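Local coordinates for protein serine racemase (Enterococcus faecalis, PDB 4ECL) that belongs to the alanine racemase family, built from a TIM-barrel-like N-terminal domain and a beta-rich C-terminal domain, and is the cytoplasmic part of VanTG, at residues V63-I66 against D67-I70; P89-A92 against K93-C96. One frame throughout, in Å; residues are numbered along the deposited sequence.

Contacts 1 and 2 are the N-terminal starts of two successive helices, 66-74 and 92-97, separated by strand 80-83, in the parallel barrel of the alanine racemase N-terminal domain. Their centres lie 12 Å apart, and the two helices touch directly. R91, which pairs with E94 inside contact 2, also forms a salt bridge to contact 1, with its NH1 2.9 Å from D67 OD1. Isoleucine side chains pack against the charged groups: I70 CD1 comes to 3.3 Å from E94 OE2, and I66 CG2 to 3.5 Å from R91 NH1. Both contacts also meet the second subunit, in which R367 pairs with E68 and D5 packs on R91.

Contact 1: residues V63-I66 against D67-I70; sequences VATI and DEGI
E68 reaches back from the first turn of its helix to the backbone of A64. A64 N lies 2.7 Å from E68 OE1 and meets it nearly along the C-O axis, with an N-H...O angle of 147°. T65 N adds a weak second bond to the same oxygen, at 3.4 Å. The chain of E68 gets there by setting CG anti to its own carbonyl carbon and running extended beyond it. Its other oxygen, OE2, is held by A39 N and by R367 of the second subunit, which would probably favour the charged form of this largely buried group.

In the reverse direction, E68 N donates to T65 OG1 over 3.2 Å, nearly straight at 166°. T65 carries this hydroxyl between its backbone N and carbonyl carbon (chi1 74°), a setting that turns OG1 toward the helix start. Backbone bonds then take over: G69 N to T65 O at 3.1 Å, and I70 N to I66 O at 2.8 Å.

Apolar contacts are fewer. The V63 and E68 side chains run antiparallel past each other, V63 CB lying 3.7 Å from E68 CB, while V63 CG2 faces the backbone of G69. I66 and I70 project alongside one another, I66 CG1 being 4.0 Å from I70 CD1; helix 92-97 borders both.

The reciprocal T65-E68 pairing is a capping box, with T65 as N-cap. It starts helix 66-74 directly after strand 60-63, at a strand-to-helix turn of the TIM-barrel-like domain.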
loop_
_atom_site.group_PDB
_atom_site.type_symbol
_atom_site.label_atom_id
_atom_site.label_comp_id
_atom_site.label_asym_id
_atom_site.label_seq_id
_atom_site.Cartn_x
_atom_site.Cartn_y
_atom_site.Cartn_z
ATOM N N VAL A 63 3.008 -7.425 17.481
ATOM C CA VAL A 63 3.349 -7.184 16.082
ATOM C C VAL A 63 2.991 -8.419 15.283
ATOM O O VAL A 63 2.734 -9.474 15.860
ATOM C CB VAL A 63 4.845 -6.930 15.903
ATOM C CG1 VAL A 63 5.204 -5.536 16.384
ATOM C CG2 VAL A 63 5.641 -7.980 16.651
ATOM N N ALA A 64 2.971 -8.302 13.962
ATOM C CA ALA A 64 2.620 -9.457 13.133
ATOM C C ALA A 64 3.799 -10.388 12.883
ATOM O O ALA A 64 3.617 -11.595 12.708
ATOM C CB ALA A 64 2.027 -9.007 11.796
ATOM N N THR A 65 5.003 -9.826 12.821
ATOM C CA THR A 65 6.162 -10.589 12.375
ATOM C C THR A 65 7.383 -10.290 13.220
ATOM O O THR A 65 7.451 -9.250 13.860
ATOM C CB THR A 65 6.537 -10.255 10.916
ATOM O OG1 THR A 65 7.145 -8.960 10.869
ATOM C CG2 THR A 65 5.305 -10.284 10.001
ATOM N N ILE A 66 8.349 -11.206 13.211
ATOM C CA ILE A 66 9.602 -11.014 13.933
ATOM C C ILE A 66 10.365 -9.774 13.446
ATOM O O ILE A 66 11.041 -9.106 14.231
ATOM C CB ILE A 66 10.519 -12.255 13.834
ATOM C CG1 ILE A 66 11.745 -12.082 14.734
ATOM C CG2 ILE A 66 10.939 -12.512 12.375
ATOM C CD1 ILE A 66 12.585 -13.333 14.868
ATOM N N ASP A 67 10.255 -9.456 12.158
ATOM C CA ASP A 67 10.957 -8.282 11.624
ATOM C C ASP A 67 10.388 -6.969 12.168
ATOM O O ASP A 67 11.124 -6.008 12.402
ATOM C CB ASP A 67 10.971 -8.307 10.101
ATOM C CG ASP A 67 11.628 -9.561 9.562
ATOM O OD1 ASP A 67 12.871 -9.585 9.478
ATOM O OD2 ASP A 67 10.899 -10.531 9.271
ATOM N N GLU A 68 9.080 -6.930 12.372
ATOM C CA GLU A 68 8.480 -5.817 13.096
ATOM C C GLU A 68 8.992 -5.758 14.527
ATOM O O GLU A 68 9.346 -4.690 15.015
ATOM C CB GLU A 68 6.963 -5.922 13.071
ATOM C CG GLU A 68 6.395 -5.597 11.706
ATOM C CD GLU A 68 4.904 -5.782 11.657
ATOM O OE1 GLU A 68 4.376 -6.465 12.554
ATOM O OE2 GLU A 68 4.261 -5.248 10.731
ATOM N N GLY A 69 9.043 -6.908 15.192
ATOM C CA GLY A 69 9.532 -6.981 16.562
ATOM C C GLY A 69 10.976 -6.519 16.719
ATOM O O GLY A 69 11.308 -5.765 17.638
ATOM N N ILE A 70 11.842 -6.978 15.820
ATOM C CA ILE A 70 13.237 -6.569 15.827
ATOM C C ILE A 70 13.360 -5.045 15.594
ATOM O O ILE A 70 14.154 -4.366 16.258
ATOM C CB ILE A 70 14.031 -7.362 14.765
ATOM C CG1 ILE A 70 14.147 -8.824 15.181
ATOM C CG2 ILE A 70 15.421 -6.797 14.572
ATOM C CD1 ILE A 70 14.924 -9.658 14.172
#

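Contact 2: residues P89-A92 against K93-C96; sequences PSRA and KELC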
loop_
_atom_site.group_PDB
_atom_site.type_symbol
_atom_site.label_atom_id
_atom_site.label_comp_id
_atom_site.label_asym_id
_atom_site.label_seq_id
_atom_site.Cartn_x
_atom_site.Cartn_y
_atom_site.Cartn_z
ATOM N N PRO A 89 11.399 -21.152 12.599
ATOM C CA PRO A 89 12.240 -21.619 13.705
ATOM C C PRO A 89 13.724 -21.398 13.436
ATOM O O PRO A 89 14.528 -21.405 14.368
ATOM C CB PRO A 89 11.920 -23.114 13.774
ATOM C CG PRO A 89 10.515 -23.205 13.273
ATOM C CD PRO A 89 10.461 -22.193 12.146
ATOM N N SER A 90 14.078 -21.185 12.173
ATOM C CA SER A 90 15.467 -20.954 11.807
ATOM C C SER A 90 15.943 -19.619 12.348
ATOM O O SER A 90 17.137 -19.322 12.326
ATOM C CB SER A 90 15.646 -20.996 10.286
ATOM O OG SER A 90 14.976 -19.918 9.655
ATOM N N ARG A 91 15.008 -18.807 12.826
ATOM C CA ARG A 91 15.364 -17.508 13.381
ATOM C C ARG A 91 15.178 -17.510 14.892
ATOM O O ARG A 91 14.989 -16.464 15.504
ATOM C CB ARG A 91 14.551 -16.386 12.715
ATOM C CG ARG A 91 14.826 -16.238 11.213
ATOM C CD ARG A 91 14.090 -15.042 10.591
ATOM N NE ARG A 91 14.705 -13.766 10.951
ATOM C CZ ARG A 91 14.267 -12.579 10.545
ATOM N NH1 ARG A 91 13.204 -12.490 9.756
ATOM N NH2 ARG A 91 14.892 -11.476 10.928
ATOM N N ALA A 92 15.242 -18.696 15.491
ATOM C CA ALA A 92 15.036 -18.831 16.931
ATOM C C ALA A 92 16.097 -18.079 17.723
ATOM O O ALA A 92 15.857 -17.666 18.856
ATOM C CB ALA A 92 15.016 -20.292 17.338
ATOM N N LYS A 93 17.272 -17.916 17.122
ATOM C CA LYS A 93 18.363 -17.193 17.757
ATOM C C LYS A 93 18.016 -15.709 17.920
ATOM O O LYS A 93 18.316 -15.096 18.945
ATOM C CB LYS A 93 19.643 -17.365 16.942
ATOM C CG LYS A 93 20.829 -16.600 17.481
ATOM C CD LYS A 93 22.089 -16.928 16.700
ATOM C CE LYS A 93 23.194 -15.926 17.003
ATOM N NZ LYS A 93 23.411 -15.748 18.467
ATOM N N GLU A 94 17.373 -15.141 16.908
ATOM C CA GLU A 94 16.959 -13.744 16.955
ATOM C C GLU A 94 15.831 -13.532 17.958
ATOM O O GLU A 94 15.779 -12.502 18.630
ATOM C CB GLU A 94 16.527 -13.261 15.570
ATOM C CG GLU A 94 17.665 -13.139 14.580
ATOM C CD GLU A 94 17.177 -12.864 13.170
ATOM O OE1 GLU A 94 16.816 -13.837 12.473
ATOM O OE2 GLU A 94 17.155 -11.682 12.758
ATOM N N LEU A 95 14.926 -14.506 18.045
ATOM C CA LEU A 95 13.848 -14.453 19.024
ATOM C C LEU A 95 14.450 -14.371 20.410
ATOM O O LEU A 95 13.974 -13.616 21.270
ATOM C CB LEU A 95 12.981 -15.706 18.936
ATOM C CG LEU A 95 11.991 -15.760 17.780
ATOM C CD1 LEU A 95 11.299 -17.107 17.716
ATOM C CD2 LEU A 95 10.981 -14.649 17.959
ATOM N N CYS A 96 15.503 -15.154 20.620
ATOM C CA CYS A 96 16.145 -15.235 21.921
ATOM C C CYS A 96 16.902 -13.948 22.232
ATOM O O CYS A 96 16.748 -13.382 23.320
ATOM C CB CYS A 96 17.094 -16.431 21.982
ATOM S SG CYS A 96 17.811 -16.708 23.613
HETATM O O HOH W 1 17.854 -19.684 14.821
#
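R91 and E94 join across the first turn of helix 92-97, for which R91 is the N-cap residue, in the TIM-barrel-like domain of the alanine racemase family. Leading into it, P89 belongs to a short 3-10 segment and accepts from A92 N through its carbonyl oxygen, while its ring packs on helix 107-114. S90 adds a water link: its carbonyl oxygen receives a weak bond from a water that in turn accepts from K93 N at 3.0 Å.

R91 carries both a backbone acceptor and a salt bridge. Its O takes a bond from L95 N, 3.2 Å long and in the carbonyl plane, and a weak one from E94 N. The side chain bends at chi3 (75°), which brings the guanidinium edge round to E94, whose own chain is extended beyond CG. The resulting salt bridge is side-on and two-pronged. R91 NE lies 2.6 Å from E94 OE1 and R91 NH2 2.9 Å from E94 OE2; both bonds are almost straight and keep to the guanidinium plane, yet reach the syn sides of a carboxylate turned 33° from it. NH1 serves the neighbouring helix 66-74.

A92 follows, its methyl packing toward L113 and I120. Its O receives C96 N at 3.1 Å, with the donor tilted 31° from the carbonyl plane.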